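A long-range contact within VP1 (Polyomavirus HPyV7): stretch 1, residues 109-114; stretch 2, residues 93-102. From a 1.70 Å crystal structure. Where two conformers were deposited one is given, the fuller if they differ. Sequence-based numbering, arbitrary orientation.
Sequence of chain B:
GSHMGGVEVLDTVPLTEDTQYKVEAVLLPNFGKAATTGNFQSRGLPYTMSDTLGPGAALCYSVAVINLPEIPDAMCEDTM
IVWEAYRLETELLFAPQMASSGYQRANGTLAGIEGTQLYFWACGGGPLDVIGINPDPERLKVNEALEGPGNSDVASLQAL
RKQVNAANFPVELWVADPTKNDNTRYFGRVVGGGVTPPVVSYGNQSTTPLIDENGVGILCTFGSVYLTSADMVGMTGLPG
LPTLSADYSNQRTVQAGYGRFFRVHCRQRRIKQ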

ATOM      1  N   THR B 109      -6.475  15.224  20.901  1.00 14.44           N
ATOM      2  CA  THR B 109      -5.067  14.902  20.614  1.00 14.02           C
ATOM      3  C   THR B 109      -4.434  15.865  19.640  1.00 13.59           C
ATOM      4  O   THR B 109      -5.067  16.811  19.164  1.00 13.43           O
ATOM      5  CB  THR B 109      -4.884  13.402  20.220  1.00 16.16           C
ATOM      6  OG1 THR B 109      -3.492  12.987  20.339  1.00 14.45           O
ATOM      7  CG2 THR B 109      -5.358  13.151  18.798  1.00 16.36           C
ATOM      8  N   LEU B 110      -3.140  15.695  19.406  1.00 13.33           N
ATOM      9  CA  LEU B 110      -2.451  16.463  18.385  1.00 12.52           C
ATOM     10  C   LEU B 110      -3.108  16.307  17.029  1.00 13.06           C
ATOM     11  O   LEU B 110      -3.652  15.275  16.708  1.00 13.32           O
ATOM     12  CB  LEU B 110      -0.982  16.033  18.289  1.00 12.05           C
ATOM     13  CG  LEU B 110      -0.172  16.216  19.577  1.00 15.04           C
ATOM     14  CD1 LEU B 110       1.263  15.766  19.308  1.00 15.82           C
ATOM     15  CD2 LEU B 110      -0.185  17.642  20.084  1.00 14.72           C
ATOM     16  N   ALA B 111      -3.100  17.368  16.251  1.00 11.32           N
ATOM     17  CA  ALA B 111      -3.672  17.354  14.908  1.00 13.35           C
ATOM     18  C   ALA B 111      -2.765  16.722  13.862  1.00 12.83           C
ATOM     19  O   ALA B 111      -3.222  16.001  12.958  1.00 12.35           O
ATOM     20  CB  ALA B 111      -4.001  18.798  14.509  1.00 12.61           C
ATOM     21  N   GLY B 112      -1.463  16.990  13.972  1.00 11.28           N
ATOM     22  CA  GLY B 112      -0.502  16.587  12.959  1.00 10.97           C
ATOM     23  C   GLY B 112      -0.747  17.195  11.590  1.00 11.74           C
ATOM     24  O   GLY B 112      -1.646  18.035  11.404  1.00 11.98           O
ATOM     25  N   ILE B 113       0.061  16.775  10.629  1.00  9.79           N
ATOM     26  CA  ILE B 113      -0.101  17.208   9.241  1.00 10.19           C
ATOM     27  C   ILE B 113      -1.109  16.321   8.550  1.00 10.20           C
ATOM     28  O   ILE B 113      -1.060  15.097   8.696  1.00 11.04           O
ATOM     29  CB  ILE B 113       1.222  17.123   8.464  1.00 11.70           C
ATOM     30  CG1 ILE B 113       2.310  17.949   9.161  1.00 12.18           C
ATOM     31  CG2 ILE B 113       1.019  17.532   7.016  1.00 11.84           C
ATOM     32  CD1 ILE B 113       2.025  19.436   9.220  1.00 12.61           C
ATOM     33  N   GLU B 114      -2.011  16.901   7.770  1.00 10.45           N
ATOM     34  CA  GLU B 114      -2.890  16.106   6.922  1.00 10.94           C
ATOM     35  C   GLU B 114      -3.398  16.930   5.761  1.00 10.78           C
ATOM     36  O   GLU B 114      -3.347  18.143   5.791  1.00 13.15           O
ATOM     37  CB  GLU B 114      -4.098  15.512   7.687  1.00 12.24           C
ATOM     38  CG  GLU B 114      -4.979  16.548   8.392  1.00 12.07           C
ATOM     39  CD  GLU B 114      -4.332  17.157   9.643  1.00 15.69           C
ATOM     40  OE1 GLU B 114      -3.863  16.381  10.493  1.00 14.02           O
ATOM     41  OE2 GLU B 114      -4.299  18.408   9.792  1.00 13.24           O
TER
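Stretch 2 93-102: LFAPQMASSG

Stretch 2 has no regular helix or strand and lies against stretch 1 as an irregular, folded chain. Stretch 1 leaves a short strand at Leu-110 and continues as loop. The two backbones come nearest where Ala-111 faces Gly-102, with CA atoms 5.7 Å apart, and where Gly-112 faces Ser-101, with CA atoms 5.3 Å apart. As one chain advances the other retreats, so the local register is antiparallel. It is held by one direct hydrogen bond, from Ala-111 N to Gly-102 O, 3.0 Å long and almost perfectly straight.

Leu-110 gives the most surface to the contact. Its CA-to-CB bond points sideways, but with chi1 in m and chi2 in t the end of the side chain swings nearer to stretch 2. There CD1 meets Met-98 CE at 3.6 Å, two methyl groups packed in a buried setting. The thioether chain of Met-98 is m at all three chi angles; its CA-to-CB bond points away overall, yet the folded chain leaves CE beside the leucine. The backbone of Leu-110 is also close, its CA lying 3.6 Å from Gly-102 O.

Ile-113 is the second large contributor. Its CA-to-CB bond is likewise sideways, and its end, m at both chi angles, reaches across: CG1 lies 3.5 Å from Gln-97 CG, and CD1 lies 3.4 Å from Ser-101 OG. CG1 also approaches Phe-94 CZ at 4.4 Å, at the edge of the ring. The aliphatic part of Gln-97 can thus pack against isoleucine while its amide is occupied within its own stretch: NE2 donates to Ala-95 O at 2.9 Å, and OE1 accepts from Ser-100 OG at 2.7 Å.

Ser-101 and Gly-102 cover equal areas. Ser-101 points its CB toward stretch 1, 4.0 Å from Gly-112 C, and its small side chain fits this close backbone approach. Its N donates to Met-98 O at 3.0 Å, a bond that folds residues 98 to 101 into a turn. Gly-102 and Gly-112 both have positive phi, a conformation that favours glycine in itself.

Water completes the junction where the backbones do not pair directly. Water 2 donates to Met-98 O and Gly-102 O, each at 2.6 Å, and accepts from Gly-112 N at 2.9 Å. Water 1 likewise links the stretches, donating to Gln-97 O at 2.8 Å and accepting from Ile-113 N at 3.0 Å.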

ATOM      1  N   LEU B  93      13.585  15.989   2.834  1.00 11.72           N
ATOM      2  CA  LEU B  93      13.960  16.244   4.209  1.00 11.76           C
ATOM      3  C   LEU B  93      12.719  16.640   4.999  1.00 11.44           C
ATOM      4  O   LEU B  93      12.014  17.619   4.653  1.00 11.18           O
ATOM      5  CB  LEU B  93      15.000  17.375   4.286  1.00 13.66           C
ATOM      6  CG  LEU B  93      16.378  17.025   3.679  1.00 16.44           C
ATOM      7  CD1 LEU B  93      16.525  17.387   2.220  1.00 20.90           C
ATOM      8  CD2 LEU B  93      17.472  17.682   4.462  1.00 22.55           C
ATOM      9  N   PHE B  94      12.410  15.882   6.047  1.00 10.63           N
ATOM     10  CA  PHE B  94      11.195  16.156   6.818  1.00  9.70           C
ATOM     11  C   PHE B  94      11.251  15.441   8.154  1.00 10.94           C
ATOM     12  O   PHE B  94      11.889  14.392   8.264  1.00 14.52           O
ATOM     13  CB  PHE B  94       9.942  15.718   6.048  1.00 11.20           C
ATOM     14  CG  PHE B  94       8.675  16.307   6.570  1.00 10.67           C
ATOM     15  CD1 PHE B  94       8.493  17.673   6.573  1.00 11.22           C
ATOM     16  CD2 PHE B  94       7.674  15.496   7.113  1.00 13.92           C
ATOM     17  CE1 PHE B  94       7.347  18.233   7.071  1.00 13.73           C
ATOM     18  CE2 PHE B  94       6.515  16.067   7.639  1.00 12.79           C
ATOM     19  CZ  PHE B  94       6.358  17.434   7.600  1.00 10.85           C
ATOM     20  N   ALA B  95      10.649  16.047   9.166  1.00 10.31           N
ATOM     21  CA  ALA B  95      10.543  15.501  10.513  1.00 11.36           C
ATOM     22  C   ALA B  95       9.074  15.334  10.901  1.00 10.85           C
ATOM     23  O   ALA B  95       8.189  16.026  10.379  1.00 11.61           O
ATOM     24  CB  ALA B  95      11.232  16.413  11.492  1.00 12.06           C
ATOM     25  N   PRO B  96       8.798  14.415  11.824  1.00 10.96           N
ATOM     26  CA  PRO B  96       7.418  14.343  12.331  1.00 11.29           C
ATOM     27  C   PRO B  96       6.981  15.646  12.990  1.00 12.18           C
ATOM     28  O   PRO B  96       7.768  16.254  13.755  1.00 14.31           O
ATOM     29  CB  PRO B  96       7.489  13.227  13.361  1.00 12.71           C
ATOM     30  CG  PRO B  96       8.933  13.173  13.760  1.00 11.65           C
ATOM     31  CD  PRO B  96       9.690  13.485  12.527  1.00 10.65           C
ATOM     32  N   GLN B  97       5.734  16.053  12.723  1.00 11.85           N
ATOM     33  CA  GLN B  97       5.185  17.277  13.271  1.00 11.28           C
ATOM     34  C   GLN B  97       4.221  16.958  14.407  1.00 10.91           C
ATOM     35  O   GLN B  97       3.210  16.313  14.191  1.00 11.81           O
ATOM     36  CB  GLN B  97       4.461  18.032  12.179  1.00 11.35           C
ATOM     37  CG  GLN B  97       5.303  18.311  10.956  1.00 11.41           C
ATOM     38  CD  GLN B  97       6.457  19.255  11.232  1.00 11.45           C
ATOM     39  OE1 GLN B  97       6.286  20.338  11.840  1.00 12.79           O
ATOM     40  NE2 GLN B  97       7.650  18.867  10.774  1.00 11.69           N
ATOM     41  N   MET B  98       4.511  17.475  15.591  1.00 10.81           N
ATOM     42  CA  MET B  98       3.754  17.163  16.797  0.50 10.89           C
ATOM     43  C   MET B  98       3.280  18.487  17.417  1.00 11.61           C
ATOM     44  O   MET B  98       2.293  19.071  16.961  1.00 11.62           O
ATOM     45  CB  MET B  98       4.644  16.352  17.752  0.50 11.92           C
ATOM     46  CG  MET B  98       5.177  15.045  17.187  0.50 12.14           C
ATOM     47  SD  MET B  98       3.921  13.763  17.319  0.50 12.96           S
ATOM     48  CE  MET B  98       4.008  13.438  19.067  0.50 13.05           C
ATOM     49  N   ALA B  99       3.993  19.001  18.420  1.00 12.00           N
ATOM     50  CA  ALA B  99       3.594  20.316  19.007  1.00 13.51           C
ATOM     51  C   ALA B  99       3.530  21.418  17.955  1.00 14.03           C
ATOM     52  O   ALA B  99       2.762  22.356  18.082  1.00 13.73           O
ATOM     53  CB  ALA B  99       4.517  20.754  20.140  1.00 14.09           C
ATOM     54  N   SER B 100       4.299  21.273  16.882  1.00 12.65           N
ATOM     55  CA  SER B 100       4.350  22.286  15.863  1.00 13.55           C
ATOM     56  C   SER B 100       3.045  22.472  15.088  1.00 13.51           C
ATOM     57  O   SER B 100       2.902  23.485  14.405  1.00 13.49           O
ATOM     58  CB  SER B 100       5.422  21.917  14.851  1.00 10.85           C
ATOM     59  OG  SER B 100       5.053  20.737  14.160  1.00 11.91           O
ATOM     60  N   SER B 101       2.126  21.508  15.154  1.00 13.31           N
ATOM     61  CA  SER B 101       0.971  21.515  14.252  1.00 11.29           C
ATOM     62  C   SER B 101      -0.376  21.603  14.933  1.00 13.26           C
ATOM     63  O   SER B 101      -1.397  21.447  14.276  1.00 14.48           O
ATOM     64  CB  SER B 101       1.030  20.309  13.336  1.00 11.10           C
ATOM     65  OG  SER B 101       2.078  20.482  12.410  1.00 14.14           O
ATOM     66  N   GLY B 102      -0.379  21.905  16.224  1.00 12.03           N
ATOM     67  CA  GLY B 102      -1.627  22.238  16.925  1.00 12.32           C
ATOM     68  C   GLY B 102      -2.380  21.016  17.400  1.00 12.09           C
ATOM     69  O   GLY B 102      -1.912  19.869  17.273  1.00 14.53           O
TER
HETATM   70  O   HOH W   1       2.222  15.140  11.873  1.00 12.70           O
HETATM   71  O   HOH W   2      -0.061  18.606  15.866  1.00 14.40           O
HETATM   72  O   HOH W   3      -2.614  20.560  11.885  1.00 12.61           O